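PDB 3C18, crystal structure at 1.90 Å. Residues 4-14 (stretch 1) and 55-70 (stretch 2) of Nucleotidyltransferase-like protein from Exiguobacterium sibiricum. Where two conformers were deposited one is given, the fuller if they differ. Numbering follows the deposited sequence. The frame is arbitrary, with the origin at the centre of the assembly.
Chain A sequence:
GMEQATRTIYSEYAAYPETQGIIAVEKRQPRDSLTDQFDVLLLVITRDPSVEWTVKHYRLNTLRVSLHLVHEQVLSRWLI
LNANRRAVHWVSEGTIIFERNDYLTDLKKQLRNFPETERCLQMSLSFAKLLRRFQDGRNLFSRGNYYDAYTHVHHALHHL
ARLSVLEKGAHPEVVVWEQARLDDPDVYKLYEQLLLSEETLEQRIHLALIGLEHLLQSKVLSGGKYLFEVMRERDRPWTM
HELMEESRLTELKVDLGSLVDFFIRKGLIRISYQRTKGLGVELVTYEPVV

Stretch 1 (4-14) QATRTIYSEYA
Stretch 2 (55-70) VKHYRLNTLRVSLHLV

I9 is the centre of this contact, the residue of the helix most covered by the hairpin beneath it. Its CA-to-CB bond points toward the strands, and chi1 m with chi2 t (-62°, -177°) extends CD1 into a pocket made by both strands: I9 CD1 lies 3.6 Å from Y58 CB and 4.3 Å from L60 CB on one strand, and 4.0 Å from V65 CG2 on the other. The second branch, I9 CG2, sits 4.1 Å from L67 CD1 and also over one face of the Y58 ring, 4.1 Å from the ring centroid and 26° off its normal, a CH-pi contact. Y58 (chi1 -58°, chi2 -79°) thus offers both its CB and its ring face to one isoleucine.

The platform is an antiparallel hairpin, strands 55-60 and 63-70, closed by a type II' turn from L60 to L63. N61 takes the first corner with a positive phi, phi/psi 69/-101, and T62 follows at -112/-12. Paired backbone hydrogen bonds set the register: K56 with L67, Y58 with V65 and L60 with L63, each N donating to the partner's O at 2.8 to 3.0 Å. Alternation then does the sorting. K56, Y58, L60, L63, V65, L67 and L69 all point CB toward the helix, whereas R59 and R64 point away.

Helix 4-14 runs at 38° to strand 63-70, with the axes 10.2 Å apart at closest approach, and at 137° to strand 55-60, 9.2 Å away. Its N-terminal part lies near the turn: A5 CA is 8.0 Å from L63 CA and T6 CA 7.6 Å from L60 CA. Farther on, Y13 CA is 9.8 Å from L69 CA. The helix is kinked, the N atoms of 8, 9, 12 and 13 lacking bonds to the preceding turn; T6 has phi/psi -121/6, and I9 N instead reaches T6 O at 2.7 Å.

Toward the turn, where the backbones come nearest, A5 and T6 both meet L63. A5 CB lies 4.0 Å from L63 CD2, and T6 CG2 lies 4.2 Å from that same L63 CD2, with T6 at chi1 p. L60 (chi1 t, chi2 p) places CD2 3.8 Å from T8 CB and 3.7 Å from A5 O. Water 1 joins the backbones here, donating to A5 O at 2.7 Å and weakly to L60 O at 3.4 Å.

At the other end Y13, chi1 m and chi2 -87°, carries the apolar surface to its polar limit. Its CE2 is 3.8 Å from L67 CD1 and its CE1 4.3 Å from L69 CD1, both approaching the ring obliquely. K56, chi1 m and then t throughout, stands up from the strand toward the helix, bringing its NZ near the plane of the Y13 ring, where K56 NZ donates to Y13 OH at 2.8 Å, the one direct hydrogen bond between the stretches. The rule is economical: alternating strand residues build a largely apolar floor, I9 and Y13 cover most of it, and the tyrosine hydroxyl meets a lysine at its margin.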

# COMPACT_ATOMS: atom_id res chain seq x y z
N GLN A 4 8.30 -34.37 -12.59
CA GLN A 4 7.67 -35.68 -12.61
C GLN A 4 6.58 -35.74 -11.56
O GLN A 4 5.52 -36.29 -11.80
CB GLN A 4 8.71 -36.80 -12.39
N ALA A 5 6.84 -35.13 -10.41
CA ALA A 5 5.92 -35.23 -9.25
C ALA A 5 4.68 -34.34 -9.38
O ALA A 5 3.69 -34.52 -8.65
CB ALA A 5 6.64 -34.92 -7.95
N THR A 6 4.73 -33.39 -10.31
CA THR A 6 3.60 -32.44 -10.50
C THR A 6 3.00 -32.49 -11.91
O THR A 6 2.12 -31.69 -12.27
CB THR A 6 4.02 -30.97 -10.22
OG1 THR A 6 4.98 -30.56 -11.20
CG2 THR A 6 4.62 -30.81 -8.84
N ARG A 7 3.48 -33.43 -12.69
CA ARG A 7 3.11 -33.51 -14.11
C ARG A 7 1.61 -33.54 -14.32
O ARG A 7 1.08 -32.93 -15.26
CB ARG A 7 3.75 -34.73 -14.78
CG ARG A 7 3.68 -34.72 -16.29
CD ARG A 7 4.38 -35.93 -16.86
NE ARG A 7 5.80 -35.94 -16.52
CZ ARG A 7 6.59 -36.99 -16.69
NH1 ARG A 7 6.11 -38.12 -17.17
NH2 ARG A 7 7.87 -36.92 -16.36
N THR A 8 0.93 -34.24 -13.44
CA THR A 8 -0.52 -34.43 -13.56
C THR A 8 -1.25 -33.11 -13.31
O THR A 8 -2.40 -32.92 -13.71
CB THR A 8 -1.03 -35.50 -12.57
OG1 THR A 8 -0.51 -36.78 -12.95
CG2 THR A 8 -2.54 -35.56 -12.56
N ILE A 9 -0.55 -32.20 -12.65
CA ILE A 9 -1.12 -30.89 -12.34
C ILE A 9 -0.76 -29.85 -13.39
O ILE A 9 -1.62 -29.12 -13.85
CB ILE A 9 -0.69 -30.37 -10.93
CG1 ILE A 9 -1.20 -31.32 -9.84
CG2 ILE A 9 -1.23 -28.93 -10.70
CD1 ILE A 9 -0.91 -30.87 -8.41
N TYR A 10 0.50 -29.78 -13.79
CA TYR A 10 0.93 -28.65 -14.65
C TYR A 10 0.69 -28.90 -16.12
O TYR A 10 0.60 -27.97 -16.92
CB TYR A 10 2.40 -28.31 -14.40
CG TYR A 10 3.40 -29.18 -15.12
CD1 TYR A 10 3.56 -29.08 -16.49
CD2 TYR A 10 4.22 -30.06 -14.42
CE1 TYR A 10 4.48 -29.86 -17.16
CE2 TYR A 10 5.15 -30.86 -15.09
CZ TYR A 10 5.27 -30.75 -16.46
OH TYR A 10 6.19 -31.50 -17.16
N SER A 11 0.55 -30.16 -16.47
CA SER A 11 0.53 -30.53 -17.91
C SER A 11 -0.53 -29.78 -18.70
O SER A 11 -0.28 -29.34 -19.80
CB SER A 11 0.39 -32.04 -18.15
OG SER A 11 1.67 -32.67 -18.05
N GLU A 12 -1.69 -29.59 -18.10
CA GLU A 12 -2.81 -28.98 -18.82
C GLU A 12 -2.49 -27.48 -19.08
O GLU A 12 -2.95 -26.88 -20.06
CB GLU A 12 -4.12 -29.15 -18.02
N TYR A 13 -1.62 -26.93 -18.23
CA TYR A 13 -1.20 -25.52 -18.30
C TYR A 13 -0.20 -25.33 -19.42
O TYR A 13 -0.30 -24.37 -20.21
CB TYR A 13 -0.63 -25.01 -16.97
CG TYR A 13 -1.72 -24.85 -15.91
CD1 TYR A 13 -2.44 -23.68 -15.80
CD2 TYR A 13 -2.03 -25.89 -15.03
CE1 TYR A 13 -3.45 -23.54 -14.82
CE2 TYR A 13 -3.02 -25.76 -14.06
CZ TYR A 13 -3.73 -24.58 -13.96
OH TYR A 13 -4.76 -24.47 -13.02
N ALA A 14 0.74 -26.26 -19.51
CA ALA A 14 1.73 -26.22 -20.56
C ALA A 14 1.05 -26.34 -21.90
O ALA A 14 1.53 -25.82 -22.90
CB ALA A 14 2.77 -27.34 -20.39
N VAL A 55 -4.75 -18.16 -7.20
CA VAL A 55 -4.09 -19.31 -6.52
C VAL A 55 -5.04 -20.51 -6.44
O VAL A 55 -6.24 -20.37 -6.27
CB VAL A 55 -3.63 -18.98 -5.12
CG1 VAL A 55 -2.93 -20.21 -4.48
CG2 VAL A 55 -2.77 -17.73 -5.11
N LYS A 56 -4.44 -21.68 -6.60
CA LYS A 56 -5.13 -22.97 -6.52
C LYS A 56 -4.28 -23.88 -5.63
O LYS A 56 -3.07 -23.80 -5.64
CB LYS A 56 -5.26 -23.58 -7.92
CG LYS A 56 -5.85 -22.63 -8.96
CD LYS A 56 -6.03 -23.30 -10.31
CE LYS A 56 -6.41 -22.28 -11.42
NZ LYS A 56 -6.99 -22.87 -12.69
N HIS A 57 -4.94 -24.71 -4.83
CA HIS A 57 -4.28 -25.65 -3.89
C HIS A 57 -4.68 -27.09 -4.15
O HIS A 57 -5.85 -27.42 -4.20
CB HIS A 57 -4.65 -25.36 -2.42
CG HIS A 57 -3.98 -24.15 -1.86
ND1 HIS A 57 -4.35 -23.60 -0.65
CD2 HIS A 57 -3.01 -23.36 -2.35
CE1 HIS A 57 -3.60 -22.54 -0.41
NE2 HIS A 57 -2.76 -22.38 -1.42
N TYR A 58 -3.67 -27.93 -4.28
CA TYR A 58 -3.81 -29.34 -4.59
C TYR A 58 -3.03 -30.25 -3.65
O TYR A 58 -2.06 -29.85 -3.03
CB TYR A 58 -3.19 -29.60 -5.98
CG TYR A 58 -3.80 -28.79 -7.10
CD1 TYR A 58 -5.01 -29.15 -7.68
CD2 TYR A 58 -3.14 -27.66 -7.60
CE1 TYR A 58 -5.56 -28.42 -8.69
CE2 TYR A 58 -3.69 -26.92 -8.63
CZ TYR A 58 -4.89 -27.30 -9.16
OH TYR A 58 -5.43 -26.57 -10.18
N ARG A 59 -3.49 -31.49 -3.56
CA ARG A 59 -2.66 -32.59 -3.01
C ARG A 59 -2.63 -33.71 -4.05
O ARG A 59 -3.65 -34.14 -4.59
CB ARG A 59 -3.13 -33.12 -1.65
CG ARG A 59 -2.06 -33.98 -0.98
CD ARG A 59 -2.44 -34.36 0.43
NE ARG A 59 -3.60 -35.23 0.45
CZ ARG A 59 -4.21 -35.60 1.57
NH1 ARG A 59 -3.78 -35.17 2.73
NH2 ARG A 59 -5.27 -36.38 1.52
N LEU A 60 -1.42 -34.11 -4.40
CA LEU A 60 -1.24 -35.18 -5.35
C LEU A 60 -0.46 -36.26 -4.65
O LEU A 60 0.77 -36.16 -4.43
CB LEU A 60 -0.58 -34.74 -6.65
CG LEU A 60 -0.42 -35.91 -7.64
CD1 LEU A 60 -1.74 -36.68 -7.85
CD2 LEU A 60 0.16 -35.44 -8.95
N ASN A 61 -1.22 -37.28 -4.29
CA ASN A 61 -0.74 -38.37 -3.49
C ASN A 61 -0.48 -37.81 -2.11
O ASN A 61 -1.42 -37.56 -1.33
CB ASN A 61 0.50 -39.00 -4.12
CG ASN A 61 0.15 -39.71 -5.46
OD1 ASN A 61 -0.97 -40.22 -5.63
ND2 ASN A 61 1.09 -39.71 -6.40
N THR A 62 0.77 -37.56 -1.85
CA THR A 62 1.14 -37.06 -0.53
C THR A 62 1.64 -35.61 -0.60
O THR A 62 1.77 -34.91 0.41
CB THR A 62 2.22 -38.00 0.07
OG1 THR A 62 2.62 -37.51 1.34
CG2 THR A 62 3.47 -38.10 -0.84
N LEU A 63 1.87 -35.18 -1.84
CA LEU A 63 2.51 -33.89 -2.14
C LEU A 63 1.53 -32.76 -2.28
O LEU A 63 0.69 -32.77 -3.16
CB LEU A 63 3.33 -33.99 -3.43
CG LEU A 63 4.27 -32.81 -3.71
CD1 LEU A 63 5.44 -32.81 -2.71
CD2 LEU A 63 4.78 -32.84 -5.12
N ARG A 64 1.66 -31.78 -1.39
CA ARG A 64 0.81 -30.58 -1.38
C ARG A 64 1.43 -29.51 -2.23
O ARG A 64 2.59 -29.14 -2.05
CB ARG A 64 0.59 -30.06 0.04
CG ARG A 64 -0.10 -31.04 0.92
CD ARG A 64 0.07 -30.69 2.37
NE ARG A 64 -0.96 -29.79 2.86
CZ ARG A 64 -0.83 -29.04 3.96
NH1 ARG A 64 0.29 -29.08 4.67
NH2 ARG A 64 -1.82 -28.25 4.34
N VAL A 65 0.64 -29.03 -3.17
CA VAL A 65 1.11 -28.11 -4.20
C VAL A 65 0.24 -26.86 -4.24
O VAL A 65 -0.95 -26.94 -4.36
CB VAL A 65 1.04 -28.79 -5.59
CG1 VAL A 65 1.60 -27.89 -6.70
CG2 VAL A 65 1.76 -30.11 -5.56
N SER A 66 0.90 -25.71 -4.10
CA SER A 66 0.27 -24.41 -4.34
C SER A 66 0.59 -23.93 -5.76
O SER A 66 1.73 -23.93 -6.19
CB SER A 66 0.77 -23.35 -3.34
OG SER A 66 0.01 -22.17 -3.48
N LEU A 67 -0.44 -23.55 -6.48
CA LEU A 67 -0.26 -23.01 -7.80
C LEU A 67 -0.64 -21.53 -7.88
O LEU A 67 -1.81 -21.14 -7.66
CB LEU A 67 -1.04 -23.85 -8.80
CG LEU A 67 -0.73 -23.64 -10.27
CD1 LEU A 67 -0.93 -24.90 -11.05
CD2 LEU A 67 -1.60 -22.51 -10.81
N HIS A 68 0.37 -20.72 -8.19
CA HIS A 68 0.20 -19.30 -8.48
C HIS A 68 0.12 -19.06 -9.99
O HIS A 68 1.04 -19.37 -10.72
CB HIS A 68 1.30 -18.47 -7.84
CG HIS A 68 1.13 -18.32 -6.34
ND1 HIS A 68 0.96 -17.10 -5.72
CD2 HIS A 68 1.07 -19.25 -5.36
CE1 HIS A 68 0.83 -17.28 -4.42
NE2 HIS A 68 0.88 -18.58 -4.17
N LEU A 69 -1.03 -18.55 -10.41
CA LEU A 69 -1.32 -18.23 -11.80
C LEU A 69 -1.29 -16.72 -11.90
O LEU A 69 -2.09 -16.04 -11.24
CB LEU A 69 -2.72 -18.76 -12.20
CG LEU A 69 -3.07 -18.69 -13.70
CD1 LEU A 69 -2.09 -19.49 -14.53
CD2 LEU A 69 -4.48 -19.17 -13.94
N VAL A 70 -0.32 -16.20 -12.66
CA VAL A 70 -0.10 -14.76 -12.78
C VAL A 70 0.03 -14.33 -14.23
O VAL A 70 0.66 -14.99 -15.01
CB VAL A 70 1.18 -14.35 -12.07
CG1 VAL A 70 1.37 -12.84 -12.12
CG2 VAL A 70 1.14 -14.85 -10.62
O HOH W 1 3.29 -36.37 -6.72